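Local coordinates for cycloserine biosynthesis protein DcsG (Streptomyces lavendulae, PDB 6JIL) that catalyses the magnesium- and ATP-dependent cyclisation of O-ureido-D-serine to the antibiotic D-cycloserine, as a monomeric ligase of the ATP-grasp family, at residues 8-13 with 35-40; 49-54 with 75-80. All blocks are in the same frame, centred on the assembly; numbering follows the deposited sequence.

Interaction 1 (8-13 with 35-40)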
loop_
_atom_site.group_PDB
_atom_site.type_symbol
_atom_site.label_atom_id
_atom_site.label_comp_id
_atom_site.label_asym_id
_atom_site.label_seq_id
_atom_site.Cartn_x
_atom_site.Cartn_y
_atom_site.Cartn_z
ATOM N N THR A 8 6.245 -5.603 -13.140
ATOM C CA THR A 8 7.004 -4.446 -12.689
ATOM C C THR A 8 6.965 -3.440 -13.843
ATOM O O THR A 8 6.096 -3.515 -14.711
ATOM C CB THR A 8 8.490 -4.847 -12.407
ATOM O OG1 THR A 8 9.204 -3.734 -11.854
ATOM C CG2 THR A 8 9.182 -5.289 -13.712
ATOM N N ASP A 9 7.882 -2.480 -13.815
ATOM C CA ASP A 9 8.029 -1.512 -14.896
ATOM C C ASP A 9 9.446 -0.954 -14.784
ATOM O O ASP A 9 10.011 -0.890 -13.691
ATOM C CB ASP A 9 6.912 -0.432 -14.903
ATOM C CG ASP A 9 6.934 0.511 -13.704
ATOM O OD1 ASP A 9 5.824 0.860 -13.248
ATOM O OD2 ASP A 9 8.017 0.935 -13.240
ATOM N N ALA A 10 10.033 -0.610 -15.925
ATOM C CA ALA A 10 11.411 -0.134 -15.976
ATOM C C ALA A 10 11.830 0.833 -14.882
ATOM O O ALA A 10 12.867 0.641 -14.241
ATOM C CB ALA A 10 11.702 0.471 -17.353
ATOM N N VAL A 11 11.032 1.869 -14.661
ATOM C CA VAL A 11 11.363 2.869 -13.650
ATOM C C VAL A 11 11.406 2.323 -12.230
ATOM O O VAL A 11 12.216 2.755 -11.417
ATOM C CB VAL A 11 10.350 4.044 -13.684
ATOM C CG1 VAL A 11 10.639 5.022 -12.557
ATOM C CG2 VAL A 11 10.420 4.753 -15.039
ATOM N N SER A 12 10.540 1.365 -11.944
ATOM C CA SER A 12 10.428 0.803 -10.607
ATOM C C SER A 12 11.303 -0.394 -10.289
ATOM O O SER A 12 11.633 -0.621 -9.129
ATOM C CB SER A 12 8.968 0.435 -10.342
ATOM O OG SER A 12 8.131 1.555 -10.583
ATOM N N LEU A 13 11.680 -1.159 -11.309
ATOM C CA LEU A 13 12.488 -2.346 -11.081
ATOM C C LEU A 13 13.755 -2.119 -10.240
ATOM O O LEU A 13 14.138 -2.978 -9.452
ATOM C CB LEU A 13 12.851 -2.994 -12.414
ATOM C CG LEU A 13 13.484 -4.383 -12.297
ATOM C CD1 LEU A 13 12.535 -5.310 -11.559
ATOM C CD2 LEU A 13 13.805 -4.930 -13.687
ATOM N N VAL A 35 10.002 -11.750 -15.227
ATOM C CA VAL A 35 9.757 -10.377 -14.813
ATOM C C VAL A 35 9.200 -9.659 -16.041
ATOM O O VAL A 35 9.830 -9.656 -17.098
ATOM C CB VAL A 35 11.068 -9.701 -14.350
ATOM C CG1 VAL A 35 10.776 -8.328 -13.780
ATOM C CG2 VAL A 35 11.754 -10.571 -13.314
ATOM N N CYS A 36 8.023 -9.057 -15.903
ATOM C CA CYS A 36 7.381 -8.367 -17.020
ATOM C C CYS A 36 6.996 -6.920 -16.735
ATOM O O CYS A 36 6.464 -6.610 -15.672
ATOM C CB CYS A 36 6.116 -9.120 -17.436
ATOM S SG CYS A 36 6.369 -10.843 -17.827
ATOM N N ASP A 37 7.251 -6.044 -17.700
ATOM C CA ASP A 37 6.895 -4.643 -17.568
ATOM C C ASP A 37 5.454 -4.539 -18.066
ATOM O O ASP A 37 5.145 -5.009 -19.159
ATOM C CB ASP A 37 7.828 -3.784 -18.424
ATOM C CG ASP A 37 7.564 -2.302 -18.267
ATOM O OD1 ASP A 37 8.486 -1.505 -18.530
ATOM O OD2 ASP A 37 6.434 -1.928 -17.890
ATOM N N TRP A 38 4.568 -3.937 -17.275
ATOM C CA TRP A 38 3.177 -3.845 -17.695
ATOM C C TRP A 38 2.966 -2.968 -18.926
ATOM O O TRP A 38 1.919 -3.058 -19.579
ATOM C CB TRP A 38 2.272 -3.376 -16.541
ATOM C CG TRP A 38 2.563 -2.007 -16.003
ATOM C CD1 TRP A 38 3.590 -1.647 -15.178
ATOM C CD2 TRP A 38 1.796 -0.816 -16.229
ATOM N NE1 TRP A 38 3.506 -0.310 -14.870
ATOM C CE2 TRP A 38 2.415 0.226 -15.502
ATOM C CE3 TRP A 38 0.642 -0.528 -16.976
ATOM C CZ2 TRP A 38 1.922 1.538 -15.498
ATOM C CZ3 TRP A 38 0.147 0.786 -16.970
ATOM C CH2 TRP A 38 0.789 1.797 -16.236
ATOM N N GLU A 39 3.952 -2.133 -19.248
ATOM C CA GLU A 39 3.855 -1.253 -20.416
ATOM C C GLU A 39 4.583 -1.800 -21.645
ATOM O O GLU A 39 4.716 -1.118 -22.657
ATOM C CB GLU A 39 4.377 0.148 -20.075
ATOM C CG GLU A 39 3.372 0.968 -19.273
ATOM C CD GLU A 39 3.899 2.320 -18.832
ATOM O OE1 GLU A 39 3.079 3.263 -18.726
ATOM O OE2 GLU A 39 5.121 2.441 -18.575
ATOM N N ASP A 40 5.054 -3.039 -21.548
ATOM C CA ASP A 40 5.753 -3.679 -22.654
ATOM C C ASP A 40 4.723 -4.353 -23.559
ATOM O O ASP A 40 4.193 -5.412 -23.234
ATOM C CB ASP A 40 6.731 -4.715 -22.108
ATOM C CG ASP A 40 7.525 -5.407 -23.196
ATOM O OD1 ASP A 40 8.409 -6.215 -22.843
ATOM O OD2 ASP A 40 7.270 -5.149 -24.392
#
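W38 and D9 lie side by side, and the indole gives its NE1 hydrogen to D9 OD1 across 3.1 Å. The acceptor sits only 5° out of the ring plane and is approached at its anti lone pair, an apt pairing of a buried carboxylate with the one polar atom of a large apolar ring. With CG of W38 between the backbone N and the carbonyl carbon (chi1 62°), the ring edge carrying CD1 and NE1 comes up to T8 O and D9 OD1. D37 OD1 accepts the A10 N-H at 3.2 Å, the donor well above the carboxylate plane. Beyond these side chains, T8 N donates to C36 O at 2.7 Å and W38 N to T8 O at 3.0 Å, the parallel pairing of strand 33-37 with the end of strand 4-8, just where the chain leaves the sheet for the loop before helix 19-28. T8 suits that strand end because its methyl CG2 packs 3.4 Å from V35 CG1 while OG1 is hydrogen-bonded to S55 OG. Further out, both aspartates are held by their own segments: D9 OD2 accepts from S12 OG at 2.7 Å and from S12 N in an Asx motif, and D37 OD2 accepts E39 N in an Asx turn. T58 OG1 is a second partner of D9 OD1, and F66 meets the W38 ring edge-to-face.

Interaction 2 (49-54 with 75-80)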
loop_
_atom_site.group_PDB
_atom_site.type_symbol
_atom_site.label_atom_id
_atom_site.label_comp_id
_atom_site.label_asym_id
_atom_site.label_seq_id
_atom_site.Cartn_x
_atom_site.Cartn_y
_atom_site.Cartn_z
ATOM N N GLU A 49 0.471 -18.840 -16.553
ATOM C CA GLU A 49 -0.484 -19.633 -15.789
ATOM C C GLU A 49 -1.195 -18.633 -14.894
ATOM O O GLU A 49 -2.399 -18.699 -14.691
ATOM C CB GLU A 49 0.258 -20.650 -14.916
ATOM C CG GLU A 49 -0.571 -21.842 -14.482
ATOM C CD GLU A 49 -0.610 -22.929 -15.546
ATOM O OE1 GLU A 49 -1.378 -23.907 -15.383
ATOM O OE2 GLU A 49 0.138 -22.807 -16.544
ATOM N N ALA A 50 -0.418 -17.706 -14.356
ATOM C CA ALA A 50 -0.939 -16.673 -13.483
ATOM C C ALA A 50 -0.021 -15.458 -13.519
ATOM O O ALA A 50 1.072 -15.496 -14.082
ATOM C CB ALA A 50 -1.061 -17.191 -12.060
ATOM N N VAL A 51 -0.486 -14.381 -12.902
ATOM C CA VAL A 51 0.255 -13.137 -12.846
ATOM C C VAL A 51 0.235 -12.581 -11.428
ATOM O O VAL A 51 -0.767 -12.692 -10.729
ATOM C CB VAL A 51 -0.371 -12.097 -13.810
ATOM C CG1 VAL A 51 0.211 -10.728 -13.561
ATOM C CG2 VAL A 51 -0.115 -12.515 -15.255
ATOM N N VAL A 52 1.362 -12.015 -11.006
ATOM C CA VAL A 52 1.483 -11.388 -9.695
ATOM C C VAL A 52 2.026 -9.975 -9.890
ATOM O O VAL A 52 3.022 -9.764 -10.593
ATOM C CB VAL A 52 2.442 -12.150 -8.749
ATOM C CG1 VAL A 52 2.755 -11.295 -7.528
ATOM C CG2 VAL A 52 1.803 -13.446 -8.300
ATOM N N PHE A 53 1.357 -9.008 -9.275
ATOM C CA PHE A 53 1.776 -7.618 -9.379
ATOM C C PHE A 53 2.778 -7.330 -8.269
ATOM O O PHE A 53 2.430 -7.272 -7.088
ATOM C CB PHE A 53 0.562 -6.705 -9.271
ATOM C CG PHE A 53 -0.498 -7.005 -10.280
ATOM C CD1 PHE A 53 -1.748 -7.454 -9.885
ATOM C CD2 PHE A 53 -0.257 -6.821 -11.630
ATOM C CE1 PHE A 53 -2.744 -7.712 -10.827
ATOM C CE2 PHE A 53 -1.246 -7.076 -12.570
ATOM C CZ PHE A 53 -2.494 -7.523 -12.160
ATOM N N ARG A 54 4.032 -7.157 -8.660
ATOM C CA ARG A 54 5.085 -6.915 -7.702
ATOM C C ARG A 54 5.464 -5.456 -7.539
ATOM O O ARG A 54 5.310 -4.895 -6.454
ATOM C CB ARG A 54 6.321 -7.738 -8.079
ATOM C CG ARG A 54 6.140 -9.236 -7.862
ATOM C CD ARG A 54 5.763 -9.487 -6.419
ATOM N NE ARG A 54 6.651 -8.712 -5.568
ATOM C CZ ARG A 54 6.261 -8.009 -4.512
ATOM N NH1 ARG A 54 4.983 -7.989 -4.151
ATOM N NH2 ARG A 54 7.151 -7.275 -3.850
ATOM N N HIS A 75 -8.581 -11.262 -18.507
ATOM C CA HIS A 75 -9.350 -11.986 -19.506
ATOM C C HIS A 75 -8.533 -13.060 -20.184
ATOM O O HIS A 75 -9.085 -14.025 -20.706
ATOM C CB HIS A 75 -9.871 -11.023 -20.568
ATOM C CG HIS A 75 -10.768 -9.957 -20.029
ATOM N ND1 HIS A 75 -10.994 -8.772 -20.692
ATOM C CD2 HIS A 75 -11.504 -9.901 -18.893
ATOM C CE1 HIS A 75 -11.830 -8.028 -19.987
ATOM N NE2 HIS A 75 -12.155 -8.691 -18.891
ATOM N N VAL A 76 -7.215 -12.905 -20.161
ATOM C CA VAL A 76 -6.345 -13.853 -20.839
ATOM C C VAL A 76 -5.592 -14.823 -19.924
ATOM O O VAL A 76 -5.065 -15.840 -20.385
ATOM C CB VAL A 76 -5.348 -13.084 -21.744
ATOM C CG1 VAL A 76 -4.103 -12.683 -20.965
ATOM C CG2 VAL A 76 -5.013 -13.917 -22.954
ATOM N N THR A 77 -5.541 -14.514 -18.632
ATOM C CA THR A 77 -4.854 -15.376 -17.673
ATOM C C THR A 77 -5.342 -15.085 -16.268
ATOM O O THR A 77 -6.031 -14.093 -16.037
ATOM C CB THR A 77 -3.319 -15.181 -17.710
ATOM O OG1 THR A 77 -2.714 -15.992 -16.694
ATOM C CG2 THR A 77 -2.951 -13.727 -17.466
ATOM N N ARG A 78 -4.971 -15.949 -15.330
ATOM C CA ARG A 78 -5.381 -15.806 -13.938
ATOM C C ARG A 78 -4.557 -14.815 -13.110
ATOM O O ARG A 78 -3.324 -14.856 -13.107
ATOM C CB ARG A 78 -5.345 -17.175 -13.251
ATOM C CG ARG A 78 -5.661 -17.114 -11.770
ATOM C CD ARG A 78 -5.225 -18.376 -11.030
ATOM N NE ARG A 78 -5.397 -18.225 -9.585
ATOM C CZ ARG A 78 -5.014 -19.126 -8.685
ATOM N NH1 ARG A 78 -4.436 -20.253 -9.081
ATOM N NH2 ARG A 78 -5.209 -18.901 -7.389
ATOM N N LEU A 79 -5.241 -13.931 -12.396
ATOM C CA LEU A 79 -4.556 -12.968 -11.536
ATOM C C LEU A 79 -4.584 -13.504 -10.103
ATOM O O LEU A 79 -5.651 -13.841 -9.589
ATOM C CB LEU A 79 -5.258 -11.610 -11.573
ATOM C CG LEU A 79 -5.383 -10.908 -12.922
ATOM C CD1 LEU A 79 -6.220 -9.664 -12.737
ATOM C CD2 LEU A 79 -3.999 -10.550 -13.466
ATOM N N ILE A 80 -3.420 -13.604 -9.465
ATOM C CA ILE A 80 -3.372 -14.088 -8.086
ATOM C C ILE A 80 -4.256 -13.177 -7.233
ATOM O O ILE A 80 -4.984 -13.642 -6.358
ATOM C CB ILE A 80 -1.930 -14.101 -7.528
ATOM C CG1 ILE A 80 -1.074 -15.086 -8.333
ATOM C CG2 ILE A 80 -1.942 -14.506 -6.069
ATOM C CD1 ILE A 80 -1.656 -16.491 -8.402
#
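L79 (chi1 -59°) and F53 (chi1 -56°) each carry CG anti to the carbonyl carbon, and from there the two side chains converge: L79 CD2 comes obliquely to the phenyl ring, 3.6 Å from F53 CZ. The same methyl lies near V51 CB, while V51 CG2 meets the methyl of T77, whose side chain crosses it at about a right angle. I80 likewise places CG1 anti to its carbonyl carbon, where it packs tightly at 3.3 Å from V52 CG2; its CD1 continues to A50 CB at 3.8 Å. Beta-branched V51 and V52 suit extended backbone, and the branched chain of I80 reaches both V52 and A50, whereas small A50 lets R78 O come within 3.0 Å of its CA in a CH···O contact. Two backbone bonds join the segments, V51 N to R78 O at 2.9 Å, bent at the hydrogen to 134°, and I80 N to V51 O at 3.1 Å, which is nearly straight. The polar ends turn elsewhere: T77 OG1 bonds to F48 O, and the extended R78 chain sends NH1 to R296 O while I80 CD1 lies over one face of its guanidinium. F69 and C70 of helix 63-76 touch F53, and V73 and S74 touch L79, so this helix covers the side of the sheet bearing F53, V51 and L79. Strand 50-55, helix 63-76 and the short edge strand 78-79 thus form a beta-alpha-beta crossover of a parallel sheet.

Both interactions belong to the four-stranded parallel sheet with strand order 33-37, 4-8, 50-55, 78-79. Interaction 1 joins the first outer strand to strand 4-8, and interaction 2 joins strand 50-55 to the other outer strand, so the two contacts lie at opposite edges of the sheet. Their centres are 15 Å apart and their nearest atoms about 5 Å, without touching; strands 4-8 and 50-55 bridge the gap through their own backbone pairing. Along the chain they come in series, interaction 1 closing before interaction 2 opens. Interaction 1 lies away from the nucleotide, metal and catalytic residues, whereas in interaction 2 the side chain of F53 is about 10 Å from that of the magnesium ligand E271.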